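Local coordinates for serine-rich Repeat Adhesion Glycoprotein (Srr1) (Streptococcus agalactiae, PDB 4MBO) that probably binds fibrinogen as a serine-rich repeat surface adhesin, through a region built of immunoglobulin-like beta-sandwich domains, at residues S40-L45 and P123-Q128; F60-S65 and A143-Q148; L64-D69 and L98-T103; D69-G74 and D127-S132. All coordinates share one frame; numbering follows the deposited sequence.

Contact 1. Residues S40-L45 and P123-Q128. With CA (calcium ion), chain E.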
loop_
_atom_site.group_PDB
_atom_site.type_symbol
_atom_site.label_atom_id
_atom_site.label_comp_id
_atom_site.label_asym_id
_atom_site.label_seq_id
_atom_site.Cartn_x
_atom_site.Cartn_y
_atom_site.Cartn_z
ATOM N N SER A 40 -2.318 8.412 -4.761
ATOM C CA SER A 40 -3.373 7.495 -5.128
ATOM C C SER A 40 -3.423 7.213 -6.646
ATOM O O SER A 40 -4.468 7.280 -7.265
ATOM C CB SER A 40 -4.719 8.030 -4.582
ATOM O OG SER A 40 -5.706 7.013 -4.492
ATOM N N GLU A 41 -2.267 6.927 -7.243
ATOM C CA GLU A 41 -2.194 6.530 -8.657
ATOM C C GLU A 41 -2.035 5.010 -8.839
ATOM O O GLU A 41 -1.567 4.296 -7.945
ATOM C CB GLU A 41 -1.050 7.256 -9.362
ATOM C CG GLU A 41 -1.326 8.743 -9.499
ATOM C CD GLU A 41 -0.358 9.488 -10.387
ATOM O OE1 GLU A 41 0.761 8.979 -10.655
ATOM O OE2 GLU A 41 -0.740 10.610 -10.814
ATOM N N ASN A 42 -2.409 4.519 -10.027
ATOM C CA ASN A 42 -2.320 3.121 -10.351
ATOM C C ASN A 42 -2.318 2.992 -11.857
ATOM O O ASN A 42 -2.492 3.999 -12.578
ATOM C CB ASN A 42 -3.471 2.312 -9.703
ATOM C CG ASN A 42 -4.843 2.811 -10.093
ATOM O OD1 ASN A 42 -5.479 3.547 -9.329
ATOM N ND2 ASN A 42 -5.297 2.477 -11.293
ATOM N N LEU A 43 -2.059 1.782 -12.310
ATOM C CA LEU A 43 -2.121 1.426 -13.729
ATOM C C LEU A 43 -3.454 0.765 -13.984
ATOM O O LEU A 43 -4.224 0.506 -13.054
ATOM C CB LEU A 43 -0.991 0.477 -14.085
ATOM C CG LEU A 43 0.414 1.057 -13.882
ATOM C CD1 LEU A 43 1.481 -0.020 -14.056
ATOM C CD2 LEU A 43 0.667 2.254 -14.791
ATOM N N VAL A 44 -3.762 0.510 -15.258
ATOM C CA VAL A 44 -5.005 -0.140 -15.607
ATOM C C VAL A 44 -4.707 -1.353 -16.501
ATOM O O VAL A 44 -3.952 -1.262 -17.475
ATOM C CB VAL A 44 -5.972 0.835 -16.338
ATOM C CG1 VAL A 44 -7.226 0.075 -16.748
ATOM C CG2 VAL A 44 -6.373 1.984 -15.391
ATOM N N LEU A 45 -5.280 -2.475 -16.129
ATOM C CA LEU A 45 -5.199 -3.707 -16.899
ATOM C C LEU A 45 -6.515 -3.970 -17.609
ATOM O O LEU A 45 -7.589 -3.900 -17.002
ATOM C CB LEU A 45 -4.935 -4.873 -15.953
ATOM C CG LEU A 45 -5.020 -6.293 -16.548
ATOM C CD1 LEU A 45 -3.951 -6.485 -17.616
ATOM C CD2 LEU A 45 -4.880 -7.333 -15.448
ATOM N N PRO A 123 -8.058 -1.876 -12.010
ATOM C CA PRO A 123 -6.808 -1.255 -11.606
ATOM C C PRO A 123 -5.793 -2.289 -11.116
ATOM O O PRO A 123 -6.141 -3.318 -10.527
ATOM C CB PRO A 123 -7.219 -0.324 -10.448
ATOM C CG PRO A 123 -8.422 -0.956 -9.899
ATOM C CD PRO A 123 -9.148 -1.562 -11.083
ATOM N N VAL A 124 -4.543 -2.015 -11.416
ATOM C CA VAL A 124 -3.418 -2.806 -10.898
ATOM C C VAL A 124 -2.364 -1.814 -10.414
ATOM O O VAL A 124 -2.251 -0.718 -10.939
ATOM C CB VAL A 124 -2.813 -3.792 -11.899
ATOM C CG1 VAL A 124 -3.794 -4.902 -12.239
ATOM C CG2 VAL A 124 -2.310 -3.125 -13.149
ATOM N N TRP A 125 -1.594 -2.229 -9.405
ATOM C CA TRP A 125 -0.611 -1.384 -8.786
ATOM C C TRP A 125 0.775 -2.014 -8.777
ATOM O O TRP A 125 0.897 -3.235 -8.589
ATOM C CB TRP A 125 -0.966 -1.193 -7.301
ATOM C CG TRP A 125 -2.097 -0.297 -6.989
ATOM C CD1 TRP A 125 -2.004 0.990 -6.549
ATOM C CD2 TRP A 125 -3.482 -0.614 -7.025
ATOM N NE1 TRP A 125 -3.245 1.498 -6.325
ATOM C CE2 TRP A 125 -4.176 0.531 -6.594
ATOM C CE3 TRP A 125 -4.209 -1.779 -7.344
ATOM C CZ2 TRP A 125 -5.567 0.586 -6.524
ATOM C CZ3 TRP A 125 -5.601 -1.728 -7.251
ATOM C CH2 TRP A 125 -6.256 -0.558 -6.839
ATOM N N PRO A 126 1.824 -1.195 -8.970
ATOM C CA PRO A 126 3.158 -1.643 -8.607
ATOM C C PRO A 126 3.063 -2.105 -7.147
ATOM O O PRO A 126 2.539 -1.363 -6.283
ATOM C CB PRO A 126 4.008 -0.370 -8.735
ATOM C CG PRO A 126 3.271 0.441 -9.760
ATOM C CD PRO A 126 1.833 0.208 -9.416
ATOM N N ASP A 127 3.518 -3.319 -6.854
ATOM C CA ASP A 127 3.322 -3.915 -5.531
ATOM C C ASP A 127 4.211 -3.224 -4.532
ATOM O O ASP A 127 5.442 -3.267 -4.642
ATOM C CB ASP A 127 3.562 -5.428 -5.611
ATOM C CG ASP A 127 3.315 -6.162 -4.326
ATOM O OD1 ASP A 127 3.355 -5.569 -3.224
ATOM O OD2 ASP A 127 3.072 -7.392 -4.405
ATOM N N GLN A 128 3.579 -2.600 -3.540
ATOM C CA GLN A 128 4.308 -1.798 -2.551
ATOM C C GLN A 128 5.237 -2.575 -1.654
ATOM O O GLN A 128 6.082 -1.971 -0.952
ATOM C CB GLN A 128 3.331 -0.929 -1.716
ATOM C CG GLN A 128 2.391 -1.704 -0.791
ATOM C CD GLN A 128 1.547 -0.794 0.064
ATOM O OE1 GLN A 128 1.298 0.377 -0.295
ATOM N NE2 GLN A 128 1.077 -1.312 1.187
HETATM CA CA CA E . -6.952 6.428 -6.532
HETATM O O HOH W 1 -2.479 4.215 -5.354
HETATM O O HOH W 2 -5.323 4.269 -6.263
HETATM O O HOH W 3 -8.739 7.196 -4.963
HETATM O O HOH W 4 -7.215 8.801 -7.309
HETATM O O HOH W 5 -8.774 5.161 -7.152
HETATM O O HOH W 6 -6.221 5.329 -8.087
#

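Contact 2. Residues F60-S65 and A143-Q148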
loop_
_atom_site.group_PDB
_atom_site.type_symbol
_atom_site.label_atom_id
_atom_site.label_comp_id
_atom_site.label_asym_id
_atom_site.label_seq_id
_atom_site.Cartn_x
_atom_site.Cartn_y
_atom_site.Cartn_z
ATOM N N PHE A 60 -9.351 -20.091 -16.026
ATOM C CA PHE A 60 -8.357 -19.458 -16.901
ATOM C C PHE A 60 -7.573 -18.528 -16.007
ATOM O O PHE A 60 -8.048 -18.137 -14.932
ATOM C CB PHE A 60 -8.922 -18.785 -18.163
ATOM C CG PHE A 60 -9.700 -17.539 -17.916
ATOM C CD1 PHE A 60 -9.061 -16.295 -17.901
ATOM C CD2 PHE A 60 -11.060 -17.590 -17.694
ATOM C CE1 PHE A 60 -9.781 -15.136 -17.692
ATOM C CE2 PHE A 60 -11.780 -16.427 -17.467
ATOM C CZ PHE A 60 -11.131 -15.196 -17.455
ATOM N N THR A 61 -6.342 -18.204 -16.420
ATOM C CA THR A 61 -5.432 -17.478 -15.567
ATOM C C THR A 61 -4.822 -16.280 -16.262
ATOM O O THR A 61 -4.238 -16.425 -17.345
ATOM C CB THR A 61 -4.309 -18.438 -15.100
ATOM O OG1 THR A 61 -4.904 -19.637 -14.544
ATOM C CG2 THR A 61 -3.413 -17.822 -14.060
ATOM N N VAL A 62 -4.919 -15.121 -15.622
ATOM C CA VAL A 62 -4.200 -13.911 -16.069
ATOM C C VAL A 62 -2.966 -13.787 -15.169
ATOM O O VAL A 62 -3.087 -13.680 -13.955
ATOM C CB VAL A 62 -5.069 -12.668 -15.989
ATOM C CG1 VAL A 62 -4.282 -11.422 -16.353
ATOM C CG2 VAL A 62 -6.282 -12.823 -16.881
ATOM N N LYS A 63 -1.793 -13.847 -15.765
ATOM C CA LYS A 63 -0.541 -13.819 -15.007
ATOM C C LYS A 63 0.024 -12.418 -14.937
ATOM O O LYS A 63 0.148 -11.761 -15.954
ATOM C CB LYS A 63 0.450 -14.763 -15.647
ATOM C CG LYS A 63 -0.079 -16.181 -15.835
ATOM C CD LYS A 63 0.967 -16.972 -16.614
ATOM C CE LYS A 63 0.516 -18.348 -16.991
ATOM N NZ LYS A 63 1.696 -18.993 -17.635
ATOM N N LEU A 64 0.379 -11.960 -13.736
ATOM C CA LEU A 64 1.023 -10.667 -13.584
ATOM C C LEU A 64 2.495 -10.896 -13.172
ATOM O O LEU A 64 2.866 -11.914 -12.605
ATOM C CB LEU A 64 0.338 -9.814 -12.513
ATOM C CG LEU A 64 -1.179 -9.667 -12.593
ATOM C CD1 LEU A 64 -1.663 -8.842 -11.411
ATOM C CD2 LEU A 64 -1.568 -9.071 -13.932
ATOM N N SER A 65 3.344 -9.939 -13.498
ATOM C CA SER A 65 4.711 -9.963 -13.044
ATOM C C SER A 65 4.757 -9.849 -11.526
ATOM O O SER A 65 3.775 -9.430 -10.900
ATOM C CB SER A 65 5.505 -8.847 -13.746
ATOM O OG SER A 65 4.891 -7.552 -13.647
ATOM N N ALA A 143 1.800 -8.458 -17.994
ATOM C CA ALA A 143 0.663 -9.316 -17.764
ATOM C C ALA A 143 0.528 -10.213 -18.966
ATOM O O ALA A 143 0.660 -9.769 -20.101
ATOM C CB ALA A 143 -0.599 -8.515 -17.553
ATOM N N THR A 144 0.170 -11.469 -18.718
ATOM C CA THR A 144 0.028 -12.481 -19.757
ATOM C C THR A 144 -1.305 -13.203 -19.678
ATOM O O THR A 144 -1.762 -13.554 -18.607
ATOM C CB THR A 144 1.136 -13.546 -19.605
ATOM O OG1 THR A 144 2.419 -12.932 -19.825
ATOM C CG2 THR A 144 0.991 -14.675 -20.595
ATOM N N LEU A 145 -1.922 -13.438 -20.840
ATOM C CA LEU A 145 -3.120 -14.250 -20.914
ATOM C C LEU A 145 -2.885 -15.175 -22.115
ATOM O O LEU A 145 -2.871 -14.741 -23.247
ATOM C CB LEU A 145 -4.399 -13.399 -21.069
ATOM C CG LEU A 145 -5.689 -14.219 -21.224
ATOM C CD1 LEU A 145 -5.920 -15.242 -20.122
ATOM C CD2 LEU A 145 -6.855 -13.253 -21.252
ATOM N N ASN A 146 -2.672 -16.457 -21.815
ATOM C CA ASN A 146 -2.317 -17.458 -22.815
ATOM C C ASN A 146 -1.044 -16.969 -23.523
ATOM O O ASN A 146 -0.037 -16.669 -22.881
ATOM C CB ASN A 146 -3.457 -17.726 -23.784
ATOM C CG ASN A 146 -3.216 -18.977 -24.654
ATOM O OD1 ASN A 146 -2.563 -19.935 -24.224
ATOM N ND2 ASN A 146 -3.762 -18.973 -25.856
ATOM N N ASN A 147 -1.113 -16.834 -24.836
ATOM C CA ASN A 147 0.065 -16.433 -25.617
ATOM C C ASN A 147 0.171 -14.934 -25.870
ATOM O O ASN A 147 1.051 -14.495 -26.614
ATOM C CB ASN A 147 0.049 -17.199 -26.959
ATOM C CG ASN A 147 0.224 -18.697 -26.777
ATOM O OD1 ASN A 147 -0.397 -19.515 -27.488
ATOM N ND2 ASN A 147 1.037 -19.079 -25.804
ATOM N N GLN A 148 -0.696 -14.132 -25.250
ATOM C CA GLN A 148 -0.636 -12.683 -25.436
ATOM C C GLN A 148 -0.090 -12.019 -24.203
ATOM O O GLN A 148 -0.470 -12.374 -23.085
ATOM C CB GLN A 148 -2.024 -12.123 -25.705
ATOM C CG GLN A 148 -2.703 -12.731 -26.928
ATOM C CD GLN A 148 -1.900 -12.675 -28.219
ATOM O OE1 GLN A 148 -1.865 -13.663 -28.979
ATOM N NE2 GLN A 148 -1.248 -11.583 -28.462
HETATM O O HOH W 7 -2.684 -17.520 -19.243
HETATM O O HOH W 8 1.017 -18.248 -20.801
#

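Contact 3. Residues L64-D69 and L98-T103. With CA (calcium ion), chain B.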
loop_
_atom_site.group_PDB
_atom_site.type_symbol
_atom_site.label_atom_id
_atom_site.label_comp_id
_atom_site.label_asym_id
_atom_site.label_seq_id
_atom_site.Cartn_x
_atom_site.Cartn_y
_atom_site.Cartn_z
ATOM N N LEU A 64 0.379 -11.960 -13.736
ATOM C CA LEU A 64 1.023 -10.667 -13.584
ATOM C C LEU A 64 2.495 -10.896 -13.172
ATOM O O LEU A 64 2.866 -11.914 -12.605
ATOM C CB LEU A 64 0.338 -9.814 -12.513
ATOM C CG LEU A 64 -1.179 -9.667 -12.593
ATOM C CD1 LEU A 64 -1.663 -8.842 -11.411
ATOM C CD2 LEU A 64 -1.568 -9.071 -13.932
ATOM N N SER A 65 3.344 -9.939 -13.498
ATOM C CA SER A 65 4.711 -9.963 -13.044
ATOM C C SER A 65 4.757 -9.849 -11.526
ATOM O O SER A 65 3.775 -9.430 -10.900
ATOM C CB SER A 65 5.505 -8.847 -13.746
ATOM O OG SER A 65 4.891 -7.552 -13.647
ATOM N N ASP A 66 5.867 -10.269 -10.929
ATOM C CA ASP A 66 6.010 -10.278 -9.487
ATOM C C ASP A 66 5.889 -8.929 -8.838
ATOM O O ASP A 66 5.710 -8.849 -7.627
ATOM C CB ASP A 66 7.396 -10.792 -9.080
ATOM C CG ASP A 66 7.557 -12.251 -9.216
ATOM O OD1 ASP A 66 6.689 -12.954 -9.734
ATOM O OD2 ASP A 66 8.647 -12.715 -8.763
ATOM N N ASN A 67 6.034 -7.862 -9.608
ATOM C CA ASN A 67 5.981 -6.546 -9.033
ATOM C C ASN A 67 4.658 -5.845 -9.252
ATOM O O ASN A 67 4.602 -4.632 -9.125
ATOM C CB ASN A 67 7.103 -5.682 -9.601
ATOM C CG ASN A 67 7.035 -5.558 -11.116
ATOM O OD1 ASN A 67 6.090 -6.034 -11.751
ATOM N ND2 ASN A 67 8.021 -4.882 -11.691
ATOM N N LEU A 68 3.606 -6.599 -9.550
ATOM C CA LEU A 68 2.302 -6.025 -9.853
ATOM C C LEU A 68 1.215 -6.771 -9.089
ATOM O O LEU A 68 1.254 -8.005 -9.044
ATOM C CB LEU A 68 2.111 -6.158 -11.370
ATOM C CG LEU A 68 1.030 -5.388 -12.089
ATOM C CD1 LEU A 68 1.271 -3.907 -12.000
ATOM C CD2 LEU A 68 0.966 -5.825 -13.558
ATOM N N ASP A 69 0.277 -6.045 -8.448
ATOM C CA ASP A 69 -0.821 -6.645 -7.679
ATOM C C ASP A 69 -2.138 -5.942 -8.020
ATOM O O ASP A 69 -2.146 -4.950 -8.735
ATOM C CB ASP A 69 -0.532 -6.691 -6.173
ATOM C CG ASP A 69 -0.526 -5.343 -5.506
ATOM O OD1 ASP A 69 -1.483 -4.584 -5.720
ATOM O OD2 ASP A 69 0.414 -5.077 -4.689
ATOM N N LEU A 98 0.769 -15.394 -3.740
ATOM C CA LEU A 98 1.783 -16.380 -3.951
ATOM C C LEU A 98 2.313 -16.385 -5.365
ATOM O O LEU A 98 3.512 -16.367 -5.561
ATOM C CB LEU A 98 1.217 -17.773 -3.621
ATOM C CG LEU A 98 2.162 -18.924 -3.822
ATOM C CD1 LEU A 98 3.303 -18.833 -2.810
ATOM C CD2 LEU A 98 1.385 -20.231 -3.662
ATOM N N THR A 99 1.417 -16.382 -6.358
ATOM C CA THR A 99 1.822 -16.507 -7.738
ATOM C C THR A 99 1.748 -15.204 -8.559
ATOM O O THR A 99 2.297 -15.141 -9.652
ATOM C CB THR A 99 0.845 -17.454 -8.474
ATOM O OG1 THR A 99 -0.490 -16.948 -8.340
ATOM C CG2 THR A 99 0.886 -18.853 -7.896
ATOM N N HIS A 100 1.056 -14.221 -8.009
ATOM C CA HIS A 100 0.746 -12.963 -8.713
ATOM C C HIS A 100 -0.162 -13.248 -9.917
ATOM O O HIS A 100 -0.219 -12.476 -10.851
ATOM C CB HIS A 100 1.989 -12.162 -9.093
ATOM C CG HIS A 100 2.664 -11.561 -7.912
ATOM N ND1 HIS A 100 2.596 -10.214 -7.615
ATOM C CD2 HIS A 100 3.434 -12.122 -6.952
ATOM C CE1 HIS A 100 3.232 -9.993 -6.479
ATOM N NE2 HIS A 100 3.752 -11.132 -6.055
ATOM N N ASN A 101 -0.924 -14.322 -9.841
ATOM C CA ASN A 101 -1.891 -14.632 -10.900
ATOM C C ASN A 101 -3.306 -14.365 -10.456
ATOM O O ASN A 101 -3.650 -14.486 -9.261
ATOM C CB ASN A 101 -1.857 -16.098 -11.314
ATOM C CG ASN A 101 -0.556 -16.495 -11.968
ATOM O OD1 ASN A 101 0.187 -15.655 -12.407
ATOM N ND2 ASN A 101 -0.294 -17.783 -12.013
ATOM N N ILE A 102 -4.141 -13.974 -11.423
ATOM C CA ILE A 102 -5.566 -13.832 -11.212
ATOM C C ILE A 102 -6.233 -15.064 -11.854
ATOM O O ILE A 102 -6.109 -15.302 -13.055
ATOM C CB ILE A 102 -6.142 -12.577 -11.842
ATOM C CG1 ILE A 102 -5.299 -11.334 -11.478
ATOM C CG2 ILE A 102 -7.589 -12.441 -11.421
ATOM C CD1 ILE A 102 -5.560 -10.145 -12.346
ATOM N N THR A 103 -6.901 -15.864 -11.048
ATOM C CA THR A 103 -7.542 -17.072 -11.499
ATOM C C THR A 103 -9.038 -16.865 -11.508
ATOM O O THR A 103 -9.646 -16.489 -10.486
ATOM C CB THR A 103 -7.236 -18.270 -10.586
ATOM O OG1 THR A 103 -5.832 -18.492 -10.552
ATOM C CG2 THR A 103 -7.910 -19.561 -11.048
HETATM CA CA CA B . 4.085 -15.685 -11.022
HETATM O O HOH W 9 2.598 -14.681 -12.685
HETATM O O HOH W 10 4.804 -13.530 -11.506
HETATM O O HOH W 11 5.250 -15.425 -9.608
HETATM O O HOH W 12 2.693 -17.624 -12.355
HETATM O O HOH W 13 4.313 -17.701 -9.730
HETATM O O HOH W 14 5.727 -16.538 -12.360
#

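Contact 4. Residues D69-G74 and D127-S132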
loop_
_atom_site.group_PDB
_atom_site.type_symbol
_atom_site.label_atom_id
_atom_site.label_comp_id
_atom_site.label_asym_id
_atom_site.label_seq_id
_atom_site.Cartn_x
_atom_site.Cartn_y
_atom_site.Cartn_z
ATOM N N ASP A 69 0.277 -6.045 -8.448
ATOM C CA ASP A 69 -0.821 -6.645 -7.679
ATOM C C ASP A 69 -2.138 -5.942 -8.020
ATOM O O ASP A 69 -2.146 -4.950 -8.735
ATOM C CB ASP A 69 -0.532 -6.691 -6.173
ATOM C CG ASP A 69 -0.526 -5.343 -5.506
ATOM O OD1 ASP A 69 -1.483 -4.584 -5.720
ATOM O OD2 ASP A 69 0.414 -5.077 -4.689
ATOM N N THR A 70 -3.243 -6.528 -7.575
ATOM C CA THR A 70 -4.583 -6.007 -7.787
ATOM C C THR A 70 -5.136 -5.248 -6.584
ATOM O O THR A 70 -6.332 -4.930 -6.523
ATOM C CB THR A 70 -5.551 -7.189 -8.035
ATOM O OG1 THR A 70 -5.482 -8.080 -6.902
ATOM C CG2 THR A 70 -5.163 -7.909 -9.304
ATOM N N GLN A 71 -4.238 -4.942 -5.646
ATOM C CA GLN A 71 -4.611 -4.407 -4.328
ATOM C C GLN A 71 -4.247 -2.962 -3.933
ATOM O O GLN A 71 -5.064 -2.266 -3.301
ATOM C CB GLN A 71 -3.996 -5.323 -3.275
ATOM C CG GLN A 71 -4.560 -6.728 -3.299
ATOM C CD GLN A 71 -3.864 -7.621 -2.310
ATOM O OE1 GLN A 71 -2.644 -7.547 -2.168
ATOM N NE2 GLN A 71 -4.624 -8.511 -1.654
ATOM N N GLY A 72 -3.031 -2.544 -4.205
ATOM C CA GLY A 72 -2.534 -1.262 -3.727
ATOM C C GLY A 72 -2.330 -1.400 -2.224
ATOM O O GLY A 72 -1.512 -2.236 -1.778
ATOM N N ILE A 73 -3.115 -0.638 -1.437
ATOM C CA ILE A 73 -3.035 -0.734 0.041
ATOM C C ILE A 73 -4.100 -1.671 0.630
ATOM O O ILE A 73 -4.169 -1.860 1.819
ATOM C CB ILE A 73 -3.078 0.628 0.762
ATOM C CG1 ILE A 73 -4.439 1.351 0.580
ATOM C CG2 ILE A 73 -1.932 1.499 0.278
ATOM C CD1 ILE A 73 -4.580 2.568 1.453
ATOM N N GLY A 74 -4.891 -2.292 -0.235
ATOM C CA GLY A 74 -5.945 -3.165 0.213
ATOM C C GLY A 74 -5.563 -4.583 0.526
ATOM O O GLY A 74 -4.456 -5.023 0.261
ATOM N N ASP A 127 3.518 -3.319 -6.854
ATOM C CA ASP A 127 3.322 -3.915 -5.531
ATOM C C ASP A 127 4.211 -3.224 -4.532
ATOM O O ASP A 127 5.442 -3.267 -4.642
ATOM C CB ASP A 127 3.562 -5.428 -5.611
ATOM C CG ASP A 127 3.315 -6.162 -4.326
ATOM O OD1 ASP A 127 3.355 -5.569 -3.224
ATOM O OD2 ASP A 127 3.072 -7.392 -4.405
ATOM N N GLN A 128 3.579 -2.600 -3.540
ATOM C CA GLN A 128 4.308 -1.798 -2.551
ATOM C C GLN A 128 5.237 -2.575 -1.654
ATOM O O GLN A 128 6.082 -1.971 -0.952
ATOM C CB GLN A 128 3.331 -0.929 -1.716
ATOM C CG GLN A 128 2.391 -1.704 -0.791
ATOM C CD GLN A 128 1.547 -0.794 0.064
ATOM O OE1 GLN A 128 1.298 0.377 -0.295
ATOM N NE2 GLN A 128 1.077 -1.312 1.187
ATOM N N ARG A 129 5.063 -3.900 -1.619
ATOM C CA ARG A 129 5.938 -4.762 -0.826
ATOM C C ARG A 129 7.199 -5.151 -1.598
ATOM O O ARG A 129 8.175 -5.574 -0.989
ATOM C CB ARG A 129 5.160 -6.016 -0.436
ATOM C CG ARG A 129 4.051 -5.734 0.573
ATOM C CD ARG A 129 2.872 -6.689 0.471
ATOM N NE ARG A 129 2.077 -6.392 -0.744
ATOM C CZ ARG A 129 0.757 -6.520 -0.843
ATOM N NH1 ARG A 129 0.137 -6.174 -1.973
ATOM N NH2 ARG A 129 0.047 -6.968 0.180
ATOM N N ILE A 130 7.143 -5.037 -2.921
ATOM C CA ILE A 130 8.226 -5.424 -3.841
ATOM C C ILE A 130 8.990 -4.190 -4.297
ATOM O O ILE A 130 10.206 -4.133 -4.129
ATOM C CB ILE A 130 7.662 -6.201 -5.025
ATOM C CG1 ILE A 130 6.897 -7.450 -4.527
ATOM C CG2 ILE A 130 8.769 -6.592 -6.004
ATOM C CD1 ILE A 130 7.764 -8.419 -3.781
ATOM N N ILE A 131 8.300 -3.211 -4.876
ATOM C CA ILE A 131 8.902 -1.910 -5.227
ATOM C C ILE A 131 8.519 -1.036 -4.037
ATOM O O ILE A 131 7.612 -0.218 -4.113
ATOM C CB ILE A 131 8.360 -1.355 -6.536
ATOM C CG1 ILE A 131 8.524 -2.379 -7.657
ATOM C CG2 ILE A 131 9.060 -0.055 -6.910
ATOM C CD1 ILE A 131 7.837 -2.002 -8.941
ATOM N N SER A 132 9.259 -1.224 -2.952
ATOM C CA SER A 132 8.969 -0.580 -1.684
ATOM C C SER A 132 9.670 0.766 -1.459
ATOM O O SER A 132 9.476 1.417 -0.426
ATOM C CB SER A 132 9.299 -1.557 -0.581
ATOM O OG SER A 132 10.678 -1.825 -0.641
HETATM O O HOH W 15 0.500 -2.759 -3.499
HETATM O O HOH W 16 -2.739 -7.221 1.193
#

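Contact 1. Residues S40-L45 and P123-Q128
Leu43 and Val124 form an antiparallel hydrogen-bonded pair where strand 43-51 starts and strand 116-126 ends, two neighbours in a four-stranded sheet of an immunoglobulin-like sandwich. Leu43 N reaches Val124 O at 2.9 Å, and Val124 N returns a bond to Leu43 O. That oxygen is gripped twice, because Asn42 ND2 also donates to it, from the opposite face of the carbonyl plane. On the buried side, the branched Val124 spreads its methyls, CG2 to Leu43 CB and CG1 to Leu45 CB, both at 3.9 Å; Leu24 and Phe141 continue this apolar layer. The other side is more polar. Asn42 CG sits between its backbone N and carbonyl carbon (chi1 57°), and the side chain runs beside Pro123, ND2 3.5 Å from Pro123 CB. Ser40 binds a calcium ion through O and OG, and one of the metal's waters donates to Asn42 OD1. A separate water joins Glu41 O to Trp125 NE1 in the indole plane, while Asn42 CB makes a CH-pi contact over the five-membered ring, 3.6 Å from its centroid.

Contact 2. Residues F60-S65 and A143-Q148
Lys63 and Thr144 face each other as an antiparallel hydrogen-bonded pair, Lys63 N giving to Thr144 O at 2.9 Å and Thr144 N to Lys63 O at 2.8 Å. Lys63 O also receives a CA-H...O contact from Ala143. On the outer face only the first carbons of this pair approach, CB to CB; the lysine chain then runs out extended, away from strand 139-145, and NZ reaches a water, weakly, that donates to Asn146 O. Amphipathic Lys and Thr suit such a solvent-side position.

The side chains on the inward face are apolar. Leu64 CD2 rests 3.8 Å from Ala143 CB, where a small residue leaves room for the leucine branch. Leu145 CD1 comes 4.0 Å from Phe60 CD1 and touches Val62 CG2. It also lies 3.5 Å from Thr61 O. Phe47 and Phe49 of strand 43-51 cover this layer, and Phe60 meets Phe49 edge-to-face.

Beyond Leu145 the chain reverses through a type II' turn to Gln148, with Asn146 at its positive phi (57°). A water at 2.7 Å from Thr61 O accepts from Asn146 N, bridging the strand to the turn. The turn makes a beta hairpin of strands 139-145 and 148-157, and strand 59-64 pairs along the other side of 139-145, all in one sheet of the immunoglobulin-like sandwich, whose inner face packs on strand 43-51.

Contact 3. Residues L64-D69 and L98-T103
Leu64 N donates to His100 O at 3.0 Å where strand 59-64 ends and the chain enters strand 101-106. From there residues 65-68 fold into a type I turn, closed by Leu68 N to Ser65 O, while Thr99 OG1 accepts from Asn101 N in an ST turn. His100 has a positive phi (64°) at this bend. Its CG stands anti to the carbonyl carbon (chi1 -71°), and the ring lies against the 65-68 turn. ND1 donates to Leu68 O at 3.0 Å in a nearly straight bond (172°), in the ring plane, though from above the carbonyl plane. Asp66 CA sits over the centre of one face, 3.9 Å from the centroid. A flat ring with an N-H at its edge can thus pack against the turn and satisfy a backbone oxygen. Thr99 O binds a calcium ion at 2.3 Å, and waters on the metal donate to Leu64 O, Asp66 OD1 and Asn101 OD1. The arrangement is a largely water-bound calcium site beside a type I beta turn whose Leu68 O accepts from His100, in an immunoglobulin-like domain.

Contact 4. Residues D69-G74 and D127-S132
Arg129 and Asp69 make the salt bridge across these two loops, NH1 to OD2 at 2.9 Å. Asp69 OD2 lies in the guanidinium plane, yet NH1 meets the carboxylate from above the carboxylate's own plane, the two planes standing 87° apart. Asp127 completes the network from within its own loop: OD1 takes Arg129 NE on the syn side at 2.9 Å, and also Arg129 N, which makes an Asx turn. Asp69 OD2 and Asp127 OD1 come within 3.3 Å, a repulsion that the shared arginine would offset.

Among the other hydrogen bonds, Arg129 NH1 also donates to Gln71 OE1 at 3.1 Å, in the plane of the amide carbonyl. Asp69 OD1 accepts from Gln71 N (an Asx turn) and Gly72 N (an Asx motif), both on the same face of its plane. Gly72 suits the positive phi (71°) of the type II' turn from Gln71 to Gly74.

Water adds a bridge: one molecule donates to Asp69 OD2 at 2.6 Å and to Gly72 O, and accepts from Gln128 N. Ile73 CG2 makes a van der Waals contact with Gln128 OE1 at 3.5 Å; the oxygen accepts from Arg176, while Gln128 NE2 donates to Asp245 and to Met178 O.

The loops follow strands 68-69 and 116-126 and lean on strand 169-181, which holds Met178 and where Ile73 touches Leu180.

All four contacts belong to one immunoglobulin-like sandwich. Contact 1 lies in its four-stranded sheet and contact 2 in the facing one; their centres are about 17 Å apart, and Leu45 CD1 packs on Ala143 CB at 3.9 Å between them. Contact 3 shares Leu64 and Ser65 with contact 2, and Val62 O lies 2.8 Å from Ile102 N, probably a hydrogen bond. Contacts 1 and 4 share Asp127 and Gln128, with centres about 8 Å apart, and Trp125 CG lies 3.4 Å from Gly72 CA. Contacts 3 and 4 meet at Asp69. Separate calcium ions serve contacts 1 and 3, while contact 4 faces the following domain.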